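Local coordinates for UPF0053 protein HI_0107 (Haemophilus influenzae, PDB 3LAE) that is of unknown function, contains CBS domains, sits in the membrane and may bind flavin adenine dinucleotide, this piece being its transporter associated domain, at residues Phe38-Glu52 with Asp59-Ile73. Numbering follows the deposited sequence.
Sequences FNGLILEHLEEIPDE and DGLLITILEVGDNMI. With EDO (1,2-ethanediol), chain E.
Ile73 lays its CD1 methyl among the side chains of helix 38-45, 3.8 Å from Ile42 CG2 and 3.7 Å from Leu43 CD2. This contact belongs to the transporter associated domain, an alpha/beta fold in which the helix crosses one face of an antiparallel sheet, its axis running at 102° to strand 61-69. Branched aliphatic residues suit that face, because alternate residues of the strand, Leu61, Ile63 and Ile65, turn toward the helix. Ile42 CD1 and Ile65 CD1 meet tip to tip at 4.1 Å, while the same Ile42 methyl lies over one face of the Phe38 ring, toward its rim. The Phe38 and Ile63 side chains approach from opposite directions, CZ to CD1 3.7 Å, the methyl meeting the ring obliquely, and Ala76 and Val78 of strand 72-80 also touch the phenylalanine.

Asn39 is the polar residue that helix 38-45 turns toward Ile73. Its CG stands anti to the backbone N (chi1 172°), which carries OD1 out to Ile73 N at 2.8 Å; the donor lies above the carbonyl plane, not on a lone pair. The amide thus ties the helix to the start of strand 72-80, and the CB and CE of selenomethionine Met72 pack against it.

Beyond the helix, residues 49-52 pass the C-terminal end of strand 61-69. Ile49 and Val68 point their methyls at each other, and the Pro50 ring, compact and apolar, borders Ile65 and Ile73. Here Leu66 and Glu67 form a classic beta bulge opposite Gln75. Glu52 is long enough to reach past it: its chain is extended beyond CG, and a water joins OE1 to Leu66 O. The other carboxylate oxygen, OE2, takes the N-H of Val68 on its anti lone pair, 2.9 Å from N and nearly straight at 169°.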
loop_
_atom_site.group_PDB
_atom_site.type_symbol
_atom_site.label_atom_id
_atom_site.label_comp_id
_atom_site.label_asym_id
_atom_site.label_seq_id
_atom_site.Cartn_x
_atom_site.Cartn_y
_atom_site.Cartn_z
ATOM N N PHE A 38 -1.068 3.890 -3.886
ATOM C CA PHE A 38 -1.350 3.063 -2.724
ATOM C C PHE A 38 -1.842 3.909 -1.547
ATOM O O PHE A 38 -2.816 3.556 -0.878
ATOM C CB PHE A 38 -0.082 2.277 -2.355
ATOM C CG PHE A 38 -0.332 1.095 -1.466
ATOM C CD1 PHE A 38 -1.310 0.167 -1.785
ATOM C CD2 PHE A 38 0.429 0.892 -0.339
ATOM C CE1 PHE A 38 -1.547 -0.918 -0.982
ATOM C CE2 PHE A 38 0.201 -0.206 0.471
ATOM C CZ PHE A 38 -0.791 -1.111 0.142
ATOM N N ASN A 39 -1.174 5.033 -1.310
ATOM C CA ASN A 39 -1.634 6.012 -0.335
ATOM C C ASN A 39 -3.088 6.407 -0.604
ATOM O O ASN A 39 -3.918 6.390 0.296
ATOM C CB ASN A 39 -0.725 7.245 -0.355
ATOM C CG ASN A 39 -1.264 8.383 0.490
ATOM O OD1 ASN A 39 -1.460 8.236 1.701
ATOM N ND2 ASN A 39 -1.530 9.524 -0.151
ATOM N N GLY A 40 -3.398 6.776 -1.845
ATOM C CA GLY A 40 -4.762 7.181 -2.169
ATOM C C GLY A 40 -5.785 6.080 -1.889
ATOM O O GLY A 40 -6.865 6.321 -1.345
ATOM N N LEU A 41 -5.457 4.857 -2.266
ATOM C CA LEU A 41 -6.359 3.727 -2.029
ATOM C C LEU A 41 -6.638 3.544 -0.536
ATOM O O LEU A 41 -7.781 3.334 -0.123
ATOM C CB LEU A 41 -5.744 2.449 -2.598
ATOM C CG LEU A 41 -6.562 1.170 -2.483
ATOM C CD1 LEU A 41 -7.768 1.282 -3.390
ATOM C CD2 LEU A 41 -5.708 -0.047 -2.819
ATOM N N ILE A 42 -5.593 3.606 0.280
ATOM C CA ILE A 42 -5.770 3.445 1.715
ATOM C C ILE A 42 -6.591 4.599 2.296
ATOM O O ILE A 42 -7.532 4.376 3.072
ATOM C CB ILE A 42 -4.416 3.306 2.446
ATOM C CG1 ILE A 42 -3.692 2.034 1.985
ATOM C CG2 ILE A 42 -4.621 3.270 3.959
ATOM C CD1 ILE A 42 -2.211 1.990 2.382
ATOM N N LEU A 43 -6.261 5.829 1.913
ATOM C CA LEU A 43 -6.988 6.984 2.441
ATOM C C LEU A 43 -8.457 6.970 2.047
ATOM O O LEU A 43 -9.319 7.362 2.835
ATOM C CB LEU A 43 -6.339 8.292 1.991
ATOM C CG LEU A 43 -4.957 8.603 2.555
ATOM C CD1 LEU A 43 -4.413 9.886 1.927
ATOM C CD2 LEU A 43 -5.018 8.715 4.062
ATOM N N GLU A 44 -8.761 6.504 0.838
ATOM C CA GLU A 44 -10.153 6.503 0.383
ATOM C C GLU A 44 -10.985 5.522 1.182
ATOM O O GLU A 44 -12.202 5.671 1.293
ATOM C CB GLU A 44 -10.250 6.198 -1.113
ATOM C CG GLU A 44 -9.701 7.318 -1.965
ATOM C CD GLU A 44 -9.810 7.064 -3.452
ATOM O OE1 GLU A 44 -10.551 6.144 -3.851
ATOM O OE2 GLU A 44 -9.148 7.797 -4.220
ATOM N N HIS A 45 -10.328 4.521 1.752
ATOM C CA HIS A 45 -11.041 3.479 2.485
ATOM C C HIS A 45 -11.186 3.780 3.968
ATOM O O HIS A 45 -12.139 3.333 4.605
ATOM C CB HIS A 45 -10.366 2.121 2.286
ATOM C CG HIS A 45 -10.637 1.506 0.949
ATOM N ND1 HIS A 45 -10.134 2.024 -0.224
ATOM C CD2 HIS A 45 -11.355 0.413 0.600
ATOM C CE1 HIS A 45 -10.530 1.278 -1.240
ATOM N NE2 HIS A 45 -11.274 0.294 -0.767
ATOM N N LEU A 46 -10.252 4.546 4.518
ATOM C CA LEU A 46 -10.279 4.832 5.944
ATOM C C LEU A 46 -11.001 6.135 6.274
ATOM O O LEU A 46 -10.905 7.121 5.546
ATOM C CB LEU A 46 -8.864 4.823 6.523
ATOM C CG LEU A 46 -8.219 3.437 6.475
ATOM C CD1 LEU A 46 -6.983 3.399 7.344
ATOM C CD2 LEU A 46 -9.217 2.376 6.922
ATOM N N GLU A 47 -11.740 6.119 7.378
ATOM C CA GLU A 47 -12.464 7.301 7.825
ATOM C C GLU A 47 -11.672 8.018 8.917
ATOM O O GLU A 47 -12.237 8.526 9.891
ATOM C CB GLU A 47 -13.866 6.930 8.311
ATOM C CG GLU A 47 -13.896 5.820 9.345
ATOM C CD GLU A 47 -15.302 5.519 9.823
ATOM O OE1 GLU A 47 -16.251 6.164 9.320
ATOM O OE2 GLU A 47 -15.458 4.639 10.696
ATOM N N GLU A 48 -10.355 8.041 8.732
ATOM C CA GLU A 48 -9.421 8.726 9.618
ATOM C C GLU A 48 -8.000 8.379 9.178
ATOM O O GLU A 48 -7.719 7.229 8.855
ATOM C CB GLU A 48 -9.656 8.337 11.084
ATOM C CG GLU A 48 -9.936 6.853 11.325
ATOM C CD GLU A 48 -8.675 6.013 11.378
ATOM O OE1 GLU A 48 -8.504 5.139 10.502
ATOM O OE2 GLU A 48 -7.856 6.229 12.299
ATOM N N ILE A 49 -7.117 9.375 9.130
ATOM C CA ILE A 49 -5.717 9.119 8.797
ATOM C C ILE A 49 -5.151 8.117 9.796
ATOM O O ILE A 49 -5.086 8.388 10.992
ATOM C CB ILE A 49 -4.876 10.408 8.794
ATOM C CG1 ILE A 49 -3.386 10.072 8.692
ATOM C CG2 ILE A 49 -5.158 11.234 10.042
ATOM C CD1 ILE A 49 -2.997 9.388 7.405
ATOM N N PRO A 50 -4.754 6.939 9.304
ATOM C CA PRO A 50 -4.466 5.811 10.194
ATOM C C PRO A 50 -3.140 5.942 10.918
ATOM O O PRO A 50 -2.181 6.481 10.374
ATOM C CB PRO A 50 -4.417 4.626 9.241
ATOM C CG PRO A 50 -4.010 5.229 7.934
ATOM C CD PRO A 50 -4.606 6.587 7.883
ATOM N N ASP A 51 -3.094 5.442 12.145
ATOM C CA ASP A 51 -1.861 5.443 12.901
ATOM C C ASP A 51 -0.911 4.410 12.332
ATOM O O ASP A 51 -1.322 3.409 11.747
ATOM C CB ASP A 51 -2.119 5.096 14.369
ATOM C CG ASP A 51 -2.963 6.126 15.075
ATOM O OD1 ASP A 51 -3.149 7.233 14.525
ATOM O OD2 ASP A 51 -3.437 5.822 16.189
ATOM N N GLU A 52 0.373 4.658 12.513
ATOM C CA GLU A 52 1.343 3.607 12.326
ATOM C C GLU A 52 0.967 2.424 13.209
ATOM O O GLU A 52 0.472 2.603 14.328
ATOM C CB GLU A 52 2.731 4.128 12.672
ATOM C CG GLU A 52 3.154 5.223 11.712
ATOM C CD GLU A 52 4.446 5.909 12.105
ATOM O OE1 GLU A 52 5.037 5.573 13.163
ATOM O OE2 GLU A 52 4.889 6.784 11.341
ATOM N N ASP A 59 -8.640 -5.236 -0.713
ATOM C CA ASP A 59 -8.455 -5.763 -2.064
ATOM C C ASP A 59 -7.475 -6.929 -2.138
ATOM O O ASP A 59 -6.605 -6.959 -3.009
ATOM C CB ASP A 59 -7.981 -4.657 -3.010
ATOM C CG ASP A 59 -9.015 -3.573 -3.201
ATOM O OD1 ASP A 59 -8.652 -2.513 -3.741
ATOM O OD2 ASP A 59 -10.185 -3.769 -2.802
ATOM N N GLY A 60 -7.607 -7.880 -1.220
ATOM C CA GLY A 60 -6.796 -9.089 -1.259
ATOM C C GLY A 60 -5.438 -8.958 -0.598
ATOM O O GLY A 60 -4.624 -9.897 -0.659
ATOM N N LEU A 61 -5.189 -7.811 0.034
ATOM C CA LEU A 61 -3.926 -7.584 0.728
ATOM C C LEU A 61 -4.119 -7.350 2.222
ATOM O O LEU A 61 -5.071 -6.689 2.636
ATOM C CB LEU A 61 -3.211 -6.375 0.143
ATOM C CG LEU A 61 -2.879 -6.383 -1.355
ATOM C CD1 LEU A 61 -2.127 -5.111 -1.692
ATOM C CD2 LEU A 61 -2.069 -7.626 -1.727
ATOM N N LEU A 62 -3.193 -7.886 3.011
ATOM C CA LEU A 62 -3.126 -7.611 4.439
ATOM C C LEU A 62 -2.007 -6.603 4.647
ATOM O O LEU A 62 -0.826 -6.882 4.382
ATOM C CB LEU A 62 -2.831 -8.903 5.194
ATOM C CG LEU A 62 -2.656 -8.803 6.710
ATOM C CD1 LEU A 62 -3.951 -8.336 7.357
ATOM C CD2 LEU A 62 -2.244 -10.156 7.249
ATOM N N ILE A 63 -2.384 -5.422 5.113
ATOM C CA ILE A 63 -1.505 -4.270 5.091
ATOM C C ILE A 63 -1.228 -3.788 6.503
ATOM O O ILE A 63 -2.144 -3.688 7.319
ATOM C CB ILE A 63 -2.189 -3.124 4.315
ATOM C CG1 ILE A 63 -2.469 -3.544 2.870
ATOM C CG2 ILE A 63 -1.347 -1.864 4.362
ATOM C CD1 ILE A 63 -3.472 -2.623 2.155
ATOM N N THR A 64 0.035 -3.491 6.790
ATOM C CA THR A 64 0.423 -2.901 8.063
ATOM C C THR A 64 1.037 -1.543 7.775
ATOM O O THR A 64 2.017 -1.440 7.030
ATOM C CB THR A 64 1.456 -3.782 8.811
ATOM O OG1 THR A 64 0.904 -5.093 9.007
ATOM C CG2 THR A 64 1.800 -3.182 10.183
ATOM N N ILE A 65 0.470 -0.491 8.346
ATOM C CA ILE A 65 1.009 0.853 8.163
ATOM C C ILE A 65 2.303 0.996 8.965
ATOM O O ILE A 65 2.298 0.856 10.193
ATOM C CB ILE A 65 -0.007 1.929 8.610
ATOM C CG1 ILE A 65 -1.353 1.695 7.924
ATOM C CG2 ILE A 65 0.516 3.318 8.296
ATOM C CD1 ILE A 65 -1.275 1.756 6.412
ATOM N N LEU A 66 3.411 1.283 8.281
ATOM C CA LEU A 66 4.706 1.410 8.950
ATOM C C LEU A 66 5.124 2.855 9.240
ATOM O O LEU A 66 5.745 3.136 10.271
ATOM C CB LEU A 66 5.812 0.740 8.129
ATOM C CG LEU A 66 5.683 -0.737 7.817
ATOM C CD1 LEU A 66 6.899 -1.197 7.026
ATOM C CD2 LEU A 66 5.532 -1.550 9.118
ATOM N N GLU A 67 4.807 3.764 8.320
ATOM C CA GLU A 67 5.255 5.141 8.431
ATOM C C GLU A 67 4.189 6.059 7.873
ATOM O O GLU A 67 3.728 5.855 6.743
ATOM C CB GLU A 67 6.564 5.382 7.658
ATOM C CG GLU A 67 7.143 6.764 7.940
ATOM C CD GLU A 67 8.321 7.141 7.056
ATOM O OE1 GLU A 67 8.854 6.255 6.362
ATOM O OE2 GLU A 67 8.703 8.341 7.053
ATOM N N VAL A 68 3.796 7.048 8.672
ATOM C CA VAL A 68 2.868 8.095 8.246
ATOM C C VAL A 68 3.541 9.448 8.423
ATOM O O VAL A 68 4.237 9.672 9.416
ATOM C CB VAL A 68 1.574 8.075 9.091
ATOM C CG1 VAL A 68 0.637 9.212 8.690
ATOM C CG2 VAL A 68 0.874 6.739 8.966
ATOM N N GLY A 69 3.322 10.354 7.484
ATOM C CA GLY A 69 3.874 11.688 7.589
ATOM C C GLY A 69 3.067 12.592 6.696
ATOM O O GLY A 69 2.597 12.165 5.646
ATOM N N ASP A 70 2.887 13.837 7.116
ATOM C CA ASP A 70 2.115 14.810 6.353
ATOM C C ASP A 70 0.748 14.258 5.992
ATOM O O ASP A 70 0.249 14.450 4.888
ATOM C CB ASP A 70 2.869 15.257 5.103
ATOM C CG ASP A 70 3.736 16.474 5.356
ATOM O OD1 ASP A 70 4.052 16.738 6.538
ATOM O OD2 ASP A 70 4.098 17.166 4.381
ATOM N N ASN A 71 0.134 13.584 6.957
ATOM C CA ASN A 71 -1.170 12.968 6.744
ATOM C C ASN A 71 -1.235 12.116 5.478
ATOM O O ASN A 71 -2.276 12.050 4.819
ATOM C CB ASN A 71 -2.274 14.027 6.710
ATOM C CG ASN A 71 -2.469 14.712 8.049
ATOM O OD1 ASN A 71 -2.683 15.920 8.108
ATOM N ND2 ASN A 71 -2.396 13.940 9.132
HETATM N N MSE A 72 -0.108 11.515 5.090
HETATM C CA MSE A 72 -0.102 10.532 4.001
HETATM C C MSE A 72 0.635 9.274 4.455
HETATM O O MSE A 72 1.539 9.344 5.291
HETATM C CB MSE A 72 0.466 11.094 2.670
HETATM C CG MSE A 72 2.003 11.036 2.464
HETATM SE SE MSE A 72 2.663 11.216 0.587
HETATM C CE MSE A 72 2.573 9.319 0.079
ATOM N N ILE A 73 0.214 8.122 3.939
ATOM C CA ILE A 73 0.935 6.882 4.189
ATOM C C ILE A 73 2.231 6.942 3.405
ATOM O O ILE A 73 2.222 7.100 2.178
ATOM C CB ILE A 73 0.152 5.643 3.735
ATOM C CG1 ILE A 73 -1.050 5.392 4.646
ATOM C CG2 ILE A 73 1.060 4.415 3.731
ATOM C CD1 ILE A 73 -2.256 6.218 4.302
HETATM C C1 EDO E . 3.334 15.291 10.788
HETATM O O1 EDO E . 3.638 15.649 9.435
HETATM C C2 EDO E . 3.545 13.793 10.969
HETATM O O2 EDO E . 4.905 13.469 10.660
HETATM O O HOH W 1 6.170 2.914 13.229
#